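Local coordinates for protein HRI1 (Saccharomyces cerevisiae, PDB 3RBY), which is of unknown function and non-essential, but interacts with the protein kinase HRR25 and may interact with SEC72, at residues A[3-15]-A[124-136]. Numbering follows the deposited sequence.
Sequences PALLKRLLFQVGP and VSFREMWQPVDPS. Unlike the reference sequence in segment 124-136: Met129 (reference Leu).
Glu128 OE2 is shared by two arginines: it lies 3.4 Å from Arg8 NE and also pairs with Arg37 NH1 from strand 33-38. Toward Arg8 the attraction is one of charge alone, since the oxygen sits well out of the guanidinium plane, which is turned 72° from the carboxylate. The Arg8 chain, with CG anti to the backbone N (chi1 -173°), first runs across the indole of Trp130, where CB rests over one face, 3.8 Å from the centroid of the six-membered ring in a CH-pi contact. Bending at chi3, it then carries the guanidinium to Glu19 and Glu52. Trp130 NE1 is bound by Glu110, and its ring stacks with Trp100. Beyond Glu128, Phe11 brings CD1 to 3.4 Å from Glu128 CG. A glutamine in place of Glu128 would remove the charge that OE2 offers, and would probably leave Arg37 without this salt-bridge partner and Arg8 with its bridges to Glu19 and Glu52 alone. On the other face of the sheet, Leu10 CG lies beside Met129 CB at 3.9 Å, and Leu9 CD1 packs on Gln131 CB at 3.7 Å. Backbone bonds join the strands throughout, among them the reciprocal pair between Lys7 and Gln131. Near one end, a water accepts from Leu5 N and donates to Val133 O. Leu9 N still bonds to Met129 O at 2.8 Å, but the register then slips by one residue, and Leu10 O accepts from Met129 N. The result is an antiparallel pair of neighbouring strands interrupted by a beta bulge, joining the N-terminal strand to strand 124-132 inside the larger antiparallel sheet of this beta-barrel protein.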
ATOM      1  N   PRO A   3       4.615  16.134   9.672  1.00 44.05           N
ATOM      2  CA  PRO A   3       5.600  15.064   9.482  1.00 38.92           C
ATOM      3  C   PRO A   3       5.037  13.990   8.530  1.00 40.25           C
ATOM      4  O   PRO A   3       3.836  13.985   8.210  1.00 41.59           O
ATOM      5  CB  PRO A   3       5.766  14.498  10.889  1.00 38.92           C
ATOM      6  CG  PRO A   3       4.408  14.700  11.521  1.00 39.30           C
ATOM      7  CD  PRO A   3       3.855  15.976  10.926  1.00 43.71           C
ATOM      8  N   ALA A   4       5.902  13.102   8.059  1.00 35.75           N
ATOM      9  CA  ALA A   4       5.479  12.061   7.144  1.00 36.50           C
ATOM     10  C   ALA A   4       6.045  10.706   7.561  1.00 39.84           C
ATOM     11  O   ALA A   4       7.205  10.600   8.008  1.00 38.45           O
ATOM     12  CB  ALA A   4       5.893  12.407   5.723  1.00 34.36           C
ATOM     13  N   LEU A   5       5.212   9.678   7.418  1.00 36.37           N
ATOM     14  CA  LEU A   5       5.611   8.294   7.642  1.00 34.42           C
ATOM     15  C   LEU A   5       5.269   7.517   6.374  1.00 34.35           C
ATOM     16  O   LEU A   5       4.095   7.347   6.052  1.00 35.18           O
ATOM     17  CB  LEU A   5       4.803   7.715   8.801  1.00 34.10           C
ATOM     18  CG  LEU A   5       5.421   6.730   9.798  1.00 35.99           C
ATOM     19  CD1 LEU A   5       4.386   5.715  10.264  1.00 35.63           C
ATOM     20  CD2 LEU A   5       6.633   6.030   9.238  1.00 34.72           C
ATOM     21  N   LEU A   6       6.274   7.045   5.645  1.00 34.60           N
ATOM     22  CA  LEU A   6       6.005   6.259   4.437  1.00 37.04           C
ATOM     23  C   LEU A   6       6.460   4.793   4.508  1.00 35.66           C
ATOM     24  O   LEU A   6       7.550   4.484   4.997  1.00 34.82           O
ATOM     25  CB  LEU A   6       6.599   6.939   3.205  1.00 36.85           C
ATOM     26  CG  LEU A   6       6.072   8.374   3.092  1.00 41.68           C
ATOM     27  CD1 LEU A   6       7.086   9.321   3.700  1.00 39.40           C
ATOM     28  CD2 LEU A   6       5.768   8.759   1.642  1.00 40.23           C
ATOM     29  N   LYS A   7       5.605   3.903   4.008  1.00 34.35           N
ATOM     30  CA  LYS A   7       5.881   2.475   3.974  1.00 33.83           C
ATOM     31  C   LYS A   7       6.263   2.125   2.539  1.00 36.79           C
ATOM     32  O   LYS A   7       5.532   2.478   1.600  1.00 35.15           O
ATOM     33  CB  LYS A   7       4.641   1.703   4.400  1.00 34.03           C
ATOM     34  CG  LYS A   7       4.886   0.238   4.717  1.00 36.15           C
ATOM     35  CD  LYS A   7       4.745  -0.655   3.483  1.00 34.81           C
ATOM     36  CE  LYS A   7       5.303  -2.061   3.783  1.00 36.54           C
ATOM     37  NZ  LYS A   7       5.219  -2.989   2.611  1.00 29.34           N
ATOM     38  N   ARG A   8       7.418   1.490   2.343  1.00 32.58           N
ATOM     39  CA  ARG A   8       7.813   1.171   0.975  1.00 33.21           C
ATOM     40  C   ARG A   8       7.017  -0.029   0.467  1.00 34.64           C
ATOM     41  O   ARG A   8       6.858  -1.015   1.189  1.00 33.53           O
ATOM     42  CB  ARG A   8       9.318   0.918   0.843  1.00 34.37           C
ATOM     43  CG  ARG A   8       9.720   0.764  -0.610  1.00 39.49           C
ATOM     44  CD  ARG A   8      11.182   1.057  -0.888  1.00 40.07           C
ATOM     45  NE  ARG A   8      12.106   0.120  -0.246  1.00 44.97           N
ATOM     46  CZ  ARG A   8      12.326  -1.114  -0.671  1.00 47.53           C
ATOM     47  NH1 ARG A   8      11.656  -1.560  -1.722  1.00 57.54           N
ATOM     48  NH2 ARG A   8      13.188  -1.913  -0.047  1.00 44.55           N
ATOM     49  N   LEU A   9       6.523   0.083  -0.771  1.00 36.31           N
ATOM     50  CA  LEU A   9       5.669  -0.927  -1.409  1.00 38.81           C
ATOM     51  C   LEU A   9       6.436  -1.782  -2.406  1.00 37.41           C
ATOM     52  O   LEU A   9       6.094  -2.947  -2.618  1.00 39.27           O
ATOM     53  CB  LEU A   9       4.505  -0.263  -2.147  1.00 34.24           C
ATOM     54  CG  LEU A   9       3.535   0.528  -1.275  1.00 36.86           C
ATOM     55  CD1 LEU A   9       2.537   1.318  -2.142  1.00 33.68           C
ATOM     56  CD2 LEU A   9       2.823  -0.410  -0.298  1.00 34.11           C
ATOM     57  N   LEU A  10       7.442  -1.190  -3.047  1.00 39.00           N
ATOM     58  CA  LEU A  10       8.313  -1.946  -3.936  1.00 40.97           C
ATOM     59  C   LEU A  10       9.604  -1.212  -4.216  1.00 41.36           C
ATOM     60  O   LEU A  10       9.656   0.021  -4.149  1.00 44.46           O
ATOM     61  CB  LEU A  10       7.613  -2.310  -5.256  1.00 39.97           C
ATOM     62  CG  LEU A  10       7.496  -1.263  -6.361  1.00 43.44           C
ATOM     63  CD1 LEU A  10       8.806  -1.136  -7.154  1.00 44.17           C
ATOM     64  CD2 LEU A  10       6.358  -1.635  -7.295  1.00 42.10           C
ATOM     65  N   PHE A  11      10.632  -1.997  -4.528  1.00 44.04           N
ATOM     66  CA  PHE A  11      11.939  -1.535  -4.978  1.00 46.78           C
ATOM     67  C   PHE A  11      12.177  -2.181  -6.349  1.00 48.52           C
ATOM     68  O   PHE A  11      11.898  -3.373  -6.532  1.00 45.72           O
ATOM     69  CB  PHE A  11      13.013  -2.024  -3.997  1.00 45.72           C
ATOM     70  CG  PHE A  11      14.376  -1.428  -4.224  1.00 49.18           C
ATOM     71  CD1 PHE A  11      14.526  -0.243  -4.932  1.00 50.86           C
ATOM     72  CD2 PHE A  11      15.510  -2.055  -3.734  1.00 53.13           C
ATOM     73  CE1 PHE A  11      15.785   0.304  -5.149  1.00 50.80           C
ATOM     74  CE2 PHE A  11      16.777  -1.509  -3.945  1.00 56.14           C
ATOM     75  CZ  PHE A  11      16.909  -0.329  -4.657  1.00 52.92           C
ATOM     76  N   GLN A  12      12.681  -1.425  -7.319  1.00 46.59           N
ATOM     77  CA  GLN A  12      12.918  -2.011  -8.636  1.00 51.64           C
ATOM     78  C   GLN A  12      14.168  -1.457  -9.312  1.00 56.07           C
ATOM     79  O   GLN A  12      14.242  -0.247  -9.587  1.00 52.18           O
ATOM     80  CB  GLN A  12      11.697  -1.796  -9.544  1.00 54.59           C
ATOM     81  CG  GLN A  12      11.908  -2.242 -10.993  1.00 55.63           C
ATOM     82  CD  GLN A  12      10.667  -2.065 -11.866  1.00 56.75           C
ATOM     83  OE1 GLN A  12      10.730  -2.210 -13.085  1.00 59.88           O
ATOM     84  NE2 GLN A  12       9.540  -1.749 -11.245  1.00 53.42           N
ATOM     85  N   VAL A  13      15.148  -2.327  -9.579  1.00 55.58           N
ATOM     86  CA  VAL A  13      16.317  -1.909 -10.361  1.00 57.89           C
ATOM     87  C   VAL A  13      16.404  -2.604 -11.721  1.00 63.21           C
ATOM     88  O   VAL A  13      17.156  -2.176 -12.598  1.00 66.96           O
ATOM     89  CB  VAL A  13      17.663  -2.079  -9.609  1.00 57.67           C
ATOM     90  CG1 VAL A  13      17.543  -1.597  -8.172  1.00 55.25           C
ATOM     91  CG2 VAL A  13      18.137  -3.528  -9.678  1.00 63.31           C
ATOM     92  N   GLY A  14      15.641  -3.672 -11.903  1.00 60.31           N
ATOM     93  CA  GLY A  14      15.627  -4.319 -13.199  1.00 64.67           C
ATOM     94  C   GLY A  14      14.287  -4.172 -13.886  1.00 63.18           C
ATOM     95  O   GLY A  14      13.552  -3.220 -13.627  1.00 60.22           O
ATOM     96  N   PRO A  15      13.968  -5.118 -14.777  1.00 61.51           N
ATOM     97  CA  PRO A  15      12.595  -5.294 -15.263  1.00 62.24           C
ATOM     98  C   PRO A  15      11.689  -5.908 -14.181  1.00 59.61           C
ATOM     99  O   PRO A  15      10.479  -6.006 -14.393  1.00 60.62           O
ATOM    100  CB  PRO A  15      12.764  -6.272 -16.436  1.00 61.90           C
ATOM    101  CG  PRO A  15      14.046  -7.006 -16.143  1.00 63.65           C
ATOM    102  CD  PRO A  15      14.930  -6.005 -15.458  1.00 58.23           C
ATOM    103  N   VAL A 124      22.947   2.865 -12.604  1.00 57.28           N
ATOM    104  CA  VAL A 124      21.760   2.043 -12.428  1.00 57.83           C
ATOM    105  C   VAL A 124      20.584   2.919 -11.977  1.00 55.70           C
ATOM    106  O   VAL A 124      20.616   3.531 -10.905  1.00 54.36           O
ATOM    107  CB  VAL A 124      21.999   0.939 -11.377  1.00 59.40           C
ATOM    108  CG1 VAL A 124      20.794  -0.008 -11.300  1.00 56.94           C
ATOM    109  CG2 VAL A 124      23.289   0.171 -11.691  1.00 59.95           C
ATOM    110  N   SER A 125      19.552   2.979 -12.807  1.00 53.51           N
ATOM    111  CA  SER A 125      18.336   3.688 -12.459  1.00 53.62           C
ATOM    112  C   SER A 125      17.474   2.797 -11.559  1.00 55.12           C
ATOM    113  O   SER A 125      17.433   1.566 -11.723  1.00 52.53           O
ATOM    114  CB  SER A 125      17.566   4.062 -13.723  1.00 54.21           C
ATOM    115  OG  SER A 125      16.855   2.938 -14.229  1.00 64.36           O
ATOM    116  N   PHE A 126      16.803   3.416 -10.593  1.00 52.33           N
ATOM    117  CA  PHE A 126      15.938   2.680  -9.673  1.00 46.48           C
ATOM    118  C   PHE A 126      14.581   3.351  -9.528  1.00 48.30           C
ATOM    119  O   PHE A 126      14.405   4.537  -9.869  1.00 45.46           O
ATOM    120  CB  PHE A 126      16.584   2.542  -8.285  1.00 45.77           C
ATOM    121  CG  PHE A 126      16.699   3.844  -7.531  1.00 49.04           C
ATOM    122  CD1 PHE A 126      17.839   4.640  -7.649  1.00 52.65           C
ATOM    123  CD2 PHE A 126      15.672   4.271  -6.697  1.00 48.55           C
ATOM    124  CE1 PHE A 126      17.946   5.848  -6.951  1.00 53.12           C
ATOM    125  CE2 PHE A 126      15.770   5.471  -5.995  1.00 49.24           C
ATOM    126  CZ  PHE A 126      16.908   6.260  -6.121  1.00 50.00           C
ATOM    127  N   ARG A 127      13.624   2.580  -9.021  1.00 45.67           N
ATOM    128  CA  ARG A 127      12.322   3.123  -8.669  1.00 46.64           C
ATOM    129  C   ARG A 127      11.809   2.512  -7.378  1.00 42.70           C
ATOM    130  O   ARG A 127      11.962   1.322  -7.127  1.00 42.23           O
ATOM    131  CB  ARG A 127      11.289   2.942  -9.784  1.00 43.59           C
ATOM    132  CG  ARG A 127       9.856   3.046  -9.266  1.00 44.71           C
ATOM    133  CD  ARG A 127       8.848   3.207 -10.386  1.00 52.02           C
ATOM    134  NE  ARG A 127       9.225   2.441 -11.565  1.00 59.78           N
ATOM    135  CZ  ARG A 127       9.238   2.947 -12.790  1.00 60.14           C
ATOM    136  NH1 ARG A 127       9.601   2.192 -13.819  1.00 64.30           N
ATOM    137  NH2 ARG A 127       8.875   4.210 -12.984  1.00 50.92           N
ATOM    138  N   GLU A 128      11.197   3.353  -6.559  1.00 41.63           N
ATOM    139  CA  GLU A 128      10.604   2.902  -5.320  1.00 40.61           C
ATOM    140  C   GLU A 128       9.231   3.498  -5.200  1.00 39.33           C
ATOM    141  O   GLU A 128       9.044   4.684  -5.455  1.00 39.20           O
ATOM    142  CB  GLU A 128      11.472   3.311  -4.135  1.00 37.70           C
ATOM    143  CG  GLU A 128      12.639   2.383  -3.960  1.00 41.64           C
ATOM    144  CD  GLU A 128      13.707   2.945  -3.065  1.00 43.69           C
ATOM    145  OE1 GLU A 128      14.540   3.717  -3.581  1.00 50.18           O
ATOM    146  OE2 GLU A 128      13.724   2.618  -1.858  1.00 41.33           O
ATOM    147  N   MET A 129       8.268   2.666  -4.822  1.00 40.00           N
ATOM    148  CA  MET A 129       6.911   3.134  -4.609  1.00 37.51           C
ATOM    149  C   MET A 129       6.636   3.251  -3.118  1.00 37.23           C
ATOM    150  O   MET A 129       6.953   2.337  -2.341  1.00 37.05           O
ATOM    151  CB  MET A 129       5.925   2.187  -5.277  1.00 39.72           C
ATOM    152  CG  MET A 129       4.876   2.887  -6.131  1.00 50.78           C
ATOM    153  SD  MET A 129       5.618   3.919  -7.398  1.00 44.94           S
ATOM    154  CE  MET A 129       6.845   2.785  -7.962  1.00 47.89           C
ATOM    155  N   TRP A 130       6.041   4.379  -2.729  1.00 35.27           N
ATOM    156  CA  TRP A 130       5.826   4.683  -1.318  1.00 36.97           C
ATOM    157  C   TRP A 130       4.376   4.936  -0.966  1.00 36.18           C
ATOM    158  O   TRP A 130       3.671   5.680  -1.662  1.00 34.12           O
ATOM    159  CB  TRP A 130       6.648   5.905  -0.872  1.00 34.47           C
ATOM    160  CG  TRP A 130       8.110   5.694  -0.982  1.00 34.95           C
ATOM    161  CD1 TRP A 130       8.900   5.988  -2.059  1.00 34.16           C
ATOM    162  CD2 TRP A 130       8.974   5.111   0.005  1.00 36.25           C
ATOM    163  NE1 TRP A 130      10.205   5.637  -1.796  1.00 34.88           N
ATOM    164  CE2 TRP A 130      10.280   5.093  -0.542  1.00 35.39           C
ATOM    165  CE3 TRP A 130       8.775   4.612   1.298  1.00 33.39           C
ATOM    166  CZ2 TRP A 130      11.379   4.596   0.161  1.00 34.70           C
ATOM    167  CZ3 TRP A 130       9.860   4.115   1.990  1.00 33.63           C
ATOM    168  CH2 TRP A 130      11.150   4.117   1.425  1.00 36.86           C
ATOM    169  N   GLN A 131       3.970   4.339   0.154  1.00 31.58           N
ATOM    170  CA  GLN A 131       2.641   4.513   0.694  1.00 34.13           C
ATOM    171  C   GLN A 131       2.671   5.400   1.953  1.00 34.48           C
ATOM    172  O   GLN A 131       3.205   5.000   2.992  1.00 33.61           O
ATOM    173  CB  GLN A 131       2.035   3.153   1.047  1.00 32.40           C
ATOM    174  CG  GLN A 131       0.678   3.290   1.723  1.00 31.75           C
ATOM    175  CD  GLN A 131      -0.384   3.793   0.763  1.00 37.23           C
ATOM    176  OE1 GLN A 131      -0.806   3.056  -0.140  1.00 32.25           O
ATOM    177  NE2 GLN A 131      -0.813   5.051   0.935  1.00 32.52           N
ATOM    178  N   PRO A 132       2.111   6.614   1.856  1.00 32.57           N
ATOM    179  CA  PRO A 132       1.953   7.429   3.066  1.00 33.81           C
ATOM    180  C   PRO A 132       0.950   6.752   3.974  1.00 35.19           C
ATOM    181  O   PRO A 132      -0.108   6.267   3.525  1.00 37.22           O
ATOM    182  CB  PRO A 132       1.366   8.752   2.544  1.00 32.72           C
ATOM    183  CG  PRO A 132       1.692   8.757   1.052  1.00 34.23           C
ATOM    184  CD  PRO A 132       1.668   7.315   0.636  1.00 36.10           C
ATOM    185  N   VAL A 133       1.267   6.758   5.257  1.00 33.77           N
ATOM    186  CA  VAL A 133       0.514   6.016   6.242  1.00 32.66           C
ATOM    187  C   VAL A 133       0.216   6.971   7.422  1.00 33.51           C
ATOM    188  O   VAL A 133       0.869   8.018   7.558  1.00 38.99           O
ATOM    189  CB  VAL A 133       1.336   4.734   6.582  1.00 35.02           C
ATOM    190  CG1 VAL A 133       1.876   4.730   7.993  1.00 36.98           C
ATOM    191  CG2 VAL A 133       0.546   3.470   6.255  1.00 36.43           C
ATOM    192  N   ASP A 134      -0.779   6.653   8.244  1.00 32.35           N
ATOM    193  CA  ASP A 134      -1.211   7.575   9.300  1.00 34.13           C
ATOM    194  C   ASP A 134      -0.494   7.236  10.598  1.00 36.07           C
ATOM    195  O   ASP A 134      -0.803   6.222  11.242  1.00 37.34           O
ATOM    196  CB  ASP A 134      -2.727   7.511   9.498  1.00 38.16           C
ATOM    197  CG  ASP A 134      -3.216   8.403  10.646  1.00 41.26           C
ATOM    198  OD1 ASP A 134      -2.386   8.826  11.481  1.00 43.15           O
ATOM    199  OD2 ASP A 134      -4.437   8.673  10.721  1.00 41.77           O
ATOM    200  N   PRO A 135       0.472   8.086  10.985  1.00 34.80           N
ATOM    201  CA  PRO A 135       1.382   7.796  12.104  1.00 37.89           C
ATOM    202  C   PRO A 135       0.691   7.792  13.448  1.00 35.96           C
ATOM    203  O   PRO A 135       1.264   7.315  14.425  1.00 37.69           O
ATOM    204  CB  PRO A 135       2.412   8.941  12.040  1.00 36.51           C
ATOM    205  CG  PRO A 135       1.760  10.016  11.245  1.00 36.81           C
ATOM    206  CD  PRO A 135       0.862   9.309  10.260  1.00 38.72           C
ATOM    207  N   SER A 136      -0.521   8.323  13.500  1.00 36.48           N
ATOM    208  CA  SER A 136      -1.250   8.361  14.759  1.00 41.35           C
ATOM    209  C   SER A 136      -2.004   7.058  15.048  1.00 42.33           C
ATOM    210  O   SER A 136      -2.653   6.958  16.085  1.00 42.50           O
ATOM    211  CB  SER A 136      -2.186   9.562  14.816  1.00 40.44           C
ATOM    212  OG  SER A 136      -3.130   9.533  13.761  1.00 48.64           O
TER
HETATM  213  O   HOH W   1       2.311  10.528   6.701  1.00 38.30           O